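CglIIR protein (Corynebacterium glutamicum, PDB 6F1S) forms the H subunit of the restriction endonuclease CglI, a subunit that contains a DEAD-Z1 helicase-like motor and probably hydrolyses NTPs, represented here by its C-terminal domain. Local coordinates at residues Leu90-Lys101 and His124-Val135. Numbering follows the deposited sequence.
Sequences LTARMVLRTNRK and HPLLILYRIEGV. With EDO (1,2-ethanediol), chain C.
R93, V95 and R97 pair in parallel with L126, I128 and Y130, joining the two strands of a beta-alpha-beta unit whose helix 112-120 packs against this face of the mixed sheet. Six backbone hydrogen bonds form the ladder, from R93 N-P125 O (2.8 Å) at one end to R131 N-R97 O at the other. On the helix side, L126 runs alongside the extended R93 chain, its CD1 3.8 Å from R93 CB, and L117 covers both; the R93 guanidinium continues to salt bridges with D49 and E121. On the other face L96 CD2 packs alongside L129 CD1 at 3.6 Å, while SE of selenomethionine M94 sits 3.9 Å from L127 CD2, and Y42 of helix 32-46 touches M94 and L96.

Two arginine stems approach the Y130 ring from the same side. R100 CG lies over the face, a CH-pi contact 3.9 Å from the ring centroid, and R97 CG comes obliquely near CE1, its guanidinium turned 65° from the ring before pairing with D114. Y130 OH accepts from S111 N. With CG beside the backbone N (chi1 -60°) and two further bends, R100 folds back to donate from NE to T98 O.

The pairing is interrupted at N99, after which R100 N bonds to R131 O; a water accepts from E133 N and lies 2.8 Å from R100 O, to which it may donate. K101 NZ reaches E133 O in the carbonyl plane. At the opposite end, H124 ND1 gives a nearly straight bond to T91 O (2.7 Å, 164°), the oxygen lying in the imidazole plane but the nitrogen standing above the carbonyl plane.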
loop_
_atom_site.group_PDB
_atom_site.type_symbol
_atom_site.label_atom_id
_atom_site.label_comp_id
_atom_site.label_asym_id
_atom_site.label_seq_id
_atom_site.Cartn_x
_atom_site.Cartn_y
_atom_site.Cartn_z
ATOM N N LEU A 90 -5.412 13.976 -13.541
ATOM C CA LEU A 90 -4.752 12.699 -13.288
ATOM C C LEU A 90 -5.203 12.076 -11.966
ATOM O O LEU A 90 -5.248 12.743 -10.931
ATOM C CB LEU A 90 -3.233 12.865 -13.292
ATOM C CG LEU A 90 -2.455 11.558 -13.126
ATOM C CD1 LEU A 90 -2.814 10.581 -14.241
ATOM C CD2 LEU A 90 -0.955 11.819 -13.089
ATOM N N THR A 91 -5.550 10.795 -12.018
ATOM C CA THR A 91 -5.964 10.072 -10.827
ATOM C C THR A 91 -4.979 8.950 -10.513
ATOM O O THR A 91 -4.228 8.501 -11.382
ATOM C CB THR A 91 -7.389 9.478 -10.977
ATOM O OG1 THR A 91 -7.439 8.617 -12.121
ATOM C CG2 THR A 91 -8.420 10.584 -11.139
ATOM N N ALA A 92 -4.983 8.507 -9.263
ATOM C CA ALA A 92 -4.181 7.364 -8.866
ATOM C C ALA A 92 -4.992 6.089 -9.021
ATOM O O ALA A 92 -6.222 6.109 -8.957
ATOM C CB ALA A 92 -3.691 7.518 -7.430
ATOM N N ARG A 93 -4.292 4.985 -9.246
ATOM C CA ARG A 93 -4.913 3.670 -9.273
ATOM C C ARG A 93 -4.665 2.977 -7.936
ATOM O O ARG A 93 -3.551 3.001 -7.408
ATOM C CB ARG A 93 -4.364 2.838 -10.434
ATOM C CG ARG A 93 -5.034 1.486 -10.627
ATOM C CD ARG A 93 -4.469 0.791 -11.850
ATOM N NE ARG A 93 -5.047 -0.531 -12.070
ATOM C CZ ARG A 93 -4.589 -1.409 -12.960
ATOM N NH1 ARG A 93 -3.539 -1.110 -13.716
ATOM N NH2 ARG A 93 -5.181 -2.590 -13.090
HETATM N N MSE A 94 -5.712 2.383 -7.376
HETATM C CA MSE A 94 -5.586 1.705 -6.092
HETATM C C MSE A 94 -6.116 0.278 -6.161
HETATM O O MSE A 94 -7.243 0.032 -6.607
HETATM C CB MSE A 94 -6.305 2.480 -4.983
HETATM C CG MSE A 94 -6.084 1.864 -3.605
HETATM SE SE MSE A 94 -6.595 3.002 -2.092
HETATM C CE MSE A 94 -8.529 2.749 -2.147
ATOM N N VAL A 95 -5.278 -0.655 -5.717
ATOM C CA VAL A 95 -5.620 -2.065 -5.700
ATOM C C VAL A 95 -5.618 -2.570 -4.259
ATOM O O VAL A 95 -4.628 -2.425 -3.541
ATOM C CB VAL A 95 -4.643 -2.893 -6.568
ATOM C CG1 VAL A 95 -4.948 -4.378 -6.474
ATOM C CG2 VAL A 95 -4.693 -2.418 -8.019
ATOM N N LEU A 96 -6.745 -3.137 -3.841
ATOM C CA LEU A 96 -6.905 -3.680 -2.498
ATOM C C LEU A 96 -7.051 -5.188 -2.572
ATOM O O LEU A 96 -7.980 -5.687 -3.204
ATOM C CB LEU A 96 -8.134 -3.084 -1.798
ATOM C CG LEU A 96 -8.294 -1.565 -1.732
ATOM C CD1 LEU A 96 -9.605 -1.193 -1.037
ATOM C CD2 LEU A 96 -7.114 -0.921 -1.030
ATOM N N ARG A 97 -6.133 -5.911 -1.936
ATOM C CA ARG A 97 -6.213 -7.368 -1.860
ATOM C C ARG A 97 -6.380 -7.810 -0.415
ATOM O O ARG A 97 -5.685 -7.319 0.479
ATOM C CB ARG A 97 -4.959 -8.025 -2.445
ATOM C CG ARG A 97 -4.579 -7.562 -3.830
ATOM C CD ARG A 97 -5.524 -8.083 -4.886
ATOM N NE ARG A 97 -4.998 -7.782 -6.209
ATOM C CZ ARG A 97 -5.743 -7.623 -7.293
ATOM N NH1 ARG A 97 -7.063 -7.730 -7.212
ATOM N NH2 ARG A 97 -5.170 -7.342 -8.453
ATOM N N THR A 98 -7.283 -8.752 -0.187
ATOM C CA THR A 98 -7.456 -9.296 1.149
ATOM C C THR A 98 -7.099 -10.782 1.176
ATOM O O THR A 98 -6.801 -11.377 0.135
ATOM C CB THR A 98 -8.891 -9.076 1.647
ATOM O OG1 THR A 98 -9.807 -9.744 0.774
ATOM C CG2 THR A 98 -9.207 -7.583 1.676
ATOM N N ASN A 99 -7.118 -11.363 2.374
ATOM C CA ASN A 99 -6.761 -12.767 2.585
ATOM C C ASN A 99 -5.355 -13.066 2.048
ATOM O O ASN A 99 -5.080 -14.150 1.550
ATOM C CB ASN A 99 -7.805 -13.692 1.942
ATOM C CG ASN A 99 -7.543 -15.167 2.225
ATOM O OD1 ASN A 99 -7.149 -15.540 3.333
ATOM N ND2 ASN A 99 -7.725 -16.008 1.205
ATOM N N ARG A 100 -4.459 -12.091 2.148
ATOM C CA ARG A 100 -3.073 -12.319 1.763
ATOM C C ARG A 100 -2.327 -13.020 2.885
ATOM O O ARG A 100 -2.603 -12.792 4.064
ATOM C CB ARG A 100 -2.380 -11.003 1.397
ATOM C CG ARG A 100 -3.025 -10.244 0.232
ATOM C CD ARG A 100 -3.057 -11.059 -1.060
ATOM N NE ARG A 100 -4.167 -12.008 -1.085
ATOM C CZ ARG A 100 -4.256 -13.043 -1.913
ATOM N NH1 ARG A 100 -3.301 -13.264 -2.806
ATOM N NH2 ARG A 100 -5.303 -13.859 -1.847
ATOM N N LYS A 101 -1.394 -13.890 2.509
ATOM C CA LYS A 101 -0.587 -14.630 3.475
ATOM C C LYS A 101 0.893 -14.485 3.161
ATOM O O LYS A 101 1.479 -15.320 2.480
ATOM C CB LYS A 101 -0.977 -16.105 3.486
ATOM C CG LYS A 101 -2.388 -16.364 3.947
ATOM C CD LYS A 101 -2.525 -16.102 5.429
ATOM C CE LYS A 101 -3.902 -16.513 5.920
ATOM N NZ LYS A 101 -3.958 -16.521 7.404
ATOM N N HIS A 124 -0.884 5.717 -14.411
ATOM C CA HIS A 124 -1.382 6.114 -13.100
ATOM C C HIS A 124 -0.379 5.829 -11.992
ATOM O O HIS A 124 0.204 4.746 -11.939
ATOM C CB HIS A 124 -2.694 5.389 -12.778
ATOM C CG HIS A 124 -3.826 5.735 -13.695
ATOM N ND1 HIS A 124 -4.550 6.901 -13.577
ATOM C CD2 HIS A 124 -4.368 5.058 -14.735
ATOM C CE1 HIS A 124 -5.483 6.934 -14.511
ATOM N NE2 HIS A 124 -5.394 5.827 -15.226
ATOM N N PRO A 125 -0.169 6.809 -11.102
ATOM C CA PRO A 125 0.491 6.493 -9.832
ATOM C C PRO A 125 -0.268 5.346 -9.178
ATOM O O PRO A 125 -1.497 5.389 -9.136
ATOM C CB PRO A 125 0.363 7.787 -9.030
ATOM C CG PRO A 125 0.204 8.852 -10.057
ATOM C CD PRO A 125 -0.545 8.229 -11.195
ATOM N N LEU A 126 0.444 4.328 -8.710
ATOM C CA LEU A 126 -0.196 3.096 -8.283
ATOM C C LEU A 126 0.018 2.811 -6.797
ATOM O O LEU A 126 1.146 2.830 -6.309
ATOM C CB LEU A 126 0.326 1.921 -9.122
ATOM C CG LEU A 126 -0.244 0.542 -8.800
ATOM C CD1 LEU A 126 -1.743 0.508 -9.046
ATOM C CD2 LEU A 126 0.455 -0.541 -9.611
ATOM N N LEU A 127 -1.078 2.559 -6.085
ATOM C CA LEU A 127 -1.016 2.092 -4.700
ATOM C C LEU A 127 -1.664 0.717 -4.583
ATOM O O LEU A 127 -2.849 0.545 -4.881
ATOM C CB LEU A 127 -1.701 3.079 -3.747
ATOM C CG LEU A 127 -1.848 2.655 -2.273
ATOM C CD1 LEU A 127 -0.498 2.586 -1.568
ATOM C CD2 LEU A 127 -2.812 3.562 -1.499
ATOM N N ILE A 128 -0.878 -0.265 -4.164
ATOM C CA ILE A 128 -1.396 -1.601 -3.913
ATOM C C ILE A 128 -1.378 -1.864 -2.411
ATOM O O ILE A 128 -0.335 -1.744 -1.771
ATOM C CB ILE A 128 -0.570 -2.680 -4.649
ATOM C CG1 ILE A 128 -0.537 -2.395 -6.156
ATOM C CG2 ILE A 128 -1.121 -4.063 -4.364
ATOM C CD1 ILE A 128 0.236 -3.439 -6.973
ATOM N N LEU A 129 -2.531 -2.207 -1.849
ATOM C CA LEU A 129 -2.619 -2.503 -0.422
ATOM C C LEU A 129 -2.949 -3.980 -0.190
ATOM O O LEU A 129 -3.929 -4.502 -0.718
ATOM C CB LEU A 129 -3.660 -1.602 0.254
ATOM C CG LEU A 129 -3.246 -0.133 0.417
ATOM C CD1 LEU A 129 -4.431 0.775 0.744
ATOM C CD2 LEU A 129 -2.179 0.006 1.476
ATOM N N TYR A 130 -2.103 -4.647 0.588
ATOM C CA TYR A 130 -2.298 -6.052 0.929
ATOM C C TYR A 130 -2.748 -6.195 2.375
ATOM O O TYR A 130 -2.063 -5.726 3.290
ATOM C CB TYR A 130 -1.010 -6.857 0.718
ATOM C CG TYR A 130 -0.846 -7.477 -0.654
ATOM C CD1 TYR A 130 -1.391 -6.879 -1.778
ATOM C CD2 TYR A 130 -0.138 -8.665 -0.821
ATOM C CE1 TYR A 130 -1.234 -7.438 -3.034
ATOM C CE2 TYR A 130 0.016 -9.234 -2.070
ATOM C CZ TYR A 130 -0.536 -8.615 -3.174
ATOM O OH TYR A 130 -0.395 -9.163 -4.430
ATOM N N ARG A 131 -3.893 -6.841 2.580
ATOM C CA ARG A 131 -4.390 -7.098 3.928
ATOM C C ARG A 131 -3.943 -8.477 4.390
ATOM O O ARG A 131 -4.299 -9.485 3.794
ATOM C CB ARG A 131 -5.916 -6.985 3.984
ATOM C CG ARG A 131 -6.506 -6.920 5.395
ATOM C CD ARG A 131 -8.029 -6.970 5.352
ATOM N NE ARG A 131 -8.636 -6.748 6.661
ATOM C CZ ARG A 131 -8.867 -7.711 7.548
ATOM N NH1 ARG A 131 -8.533 -8.965 7.269
ATOM N NH2 ARG A 131 -9.428 -7.420 8.714
ATOM N N ILE A 132 -3.150 -8.512 5.454
ATOM C CA ILE A 132 -2.618 -9.766 5.974
ATOM C C ILE A 132 -3.111 -10.012 7.389
ATOM O O ILE A 132 -2.929 -9.172 8.270
ATOM C CB ILE A 132 -1.082 -9.772 5.967
ATOM C CG1 ILE A 132 -0.562 -9.576 4.546
ATOM C CG2 ILE A 132 -0.546 -11.068 6.568
ATOM C CD1 ILE A 132 0.935 -9.396 4.464
ATOM N N GLU A 133 -3.727 -11.172 7.595
ATOM C CA GLU A 133 -4.314 -11.523 8.882
ATOM C C GLU A 133 -4.048 -12.987 9.223
ATOM O O GLU A 133 -4.041 -13.840 8.344
ATOM C CB GLU A 133 -5.819 -11.247 8.861
ATOM C CG GLU A 133 -6.524 -11.453 10.184
ATOM C CD GLU A 133 -8.016 -11.676 10.015
ATOM O OE1 GLU A 133 -8.721 -10.745 9.574
ATOM O OE2 GLU A 133 -8.483 -12.792 10.318
ATOM N N GLY A 134 -3.822 -13.271 10.503
ATOM C CA GLY A 134 -3.682 -14.637 10.980
ATOM C C GLY A 134 -2.356 -15.281 10.631
ATOM O O GLY A 134 -2.292 -16.471 10.331
ATOM N N VAL A 135 -1.292 -14.489 10.689
ATOM C CA VAL A 135 0.046 -14.922 10.306
ATOM C C VAL A 135 1.016 -14.749 11.480
ATOM O O VAL A 135 1.956 -15.534 11.655
ATOM C CB VAL A 135 0.532 -14.123 9.065
ATOM C CG1 VAL A 135 2.032 -13.940 9.061
ATOM C CG2 VAL A 135 0.059 -14.789 7.783
HETATM C C1 EDO C . 0.497 -12.656 -2.399
HETATM O O1 EDO C . 1.905 -12.855 -2.604
HETATM C C2 EDO C . -0.221 -13.988 -2.213
HETATM O O2 EDO C . -0.545 -14.191 -0.830
HETATM O O HOH W 1 -7.283 -10.268 5.300
HETATM O O HOH W 2 -4.964 -12.361 5.410
#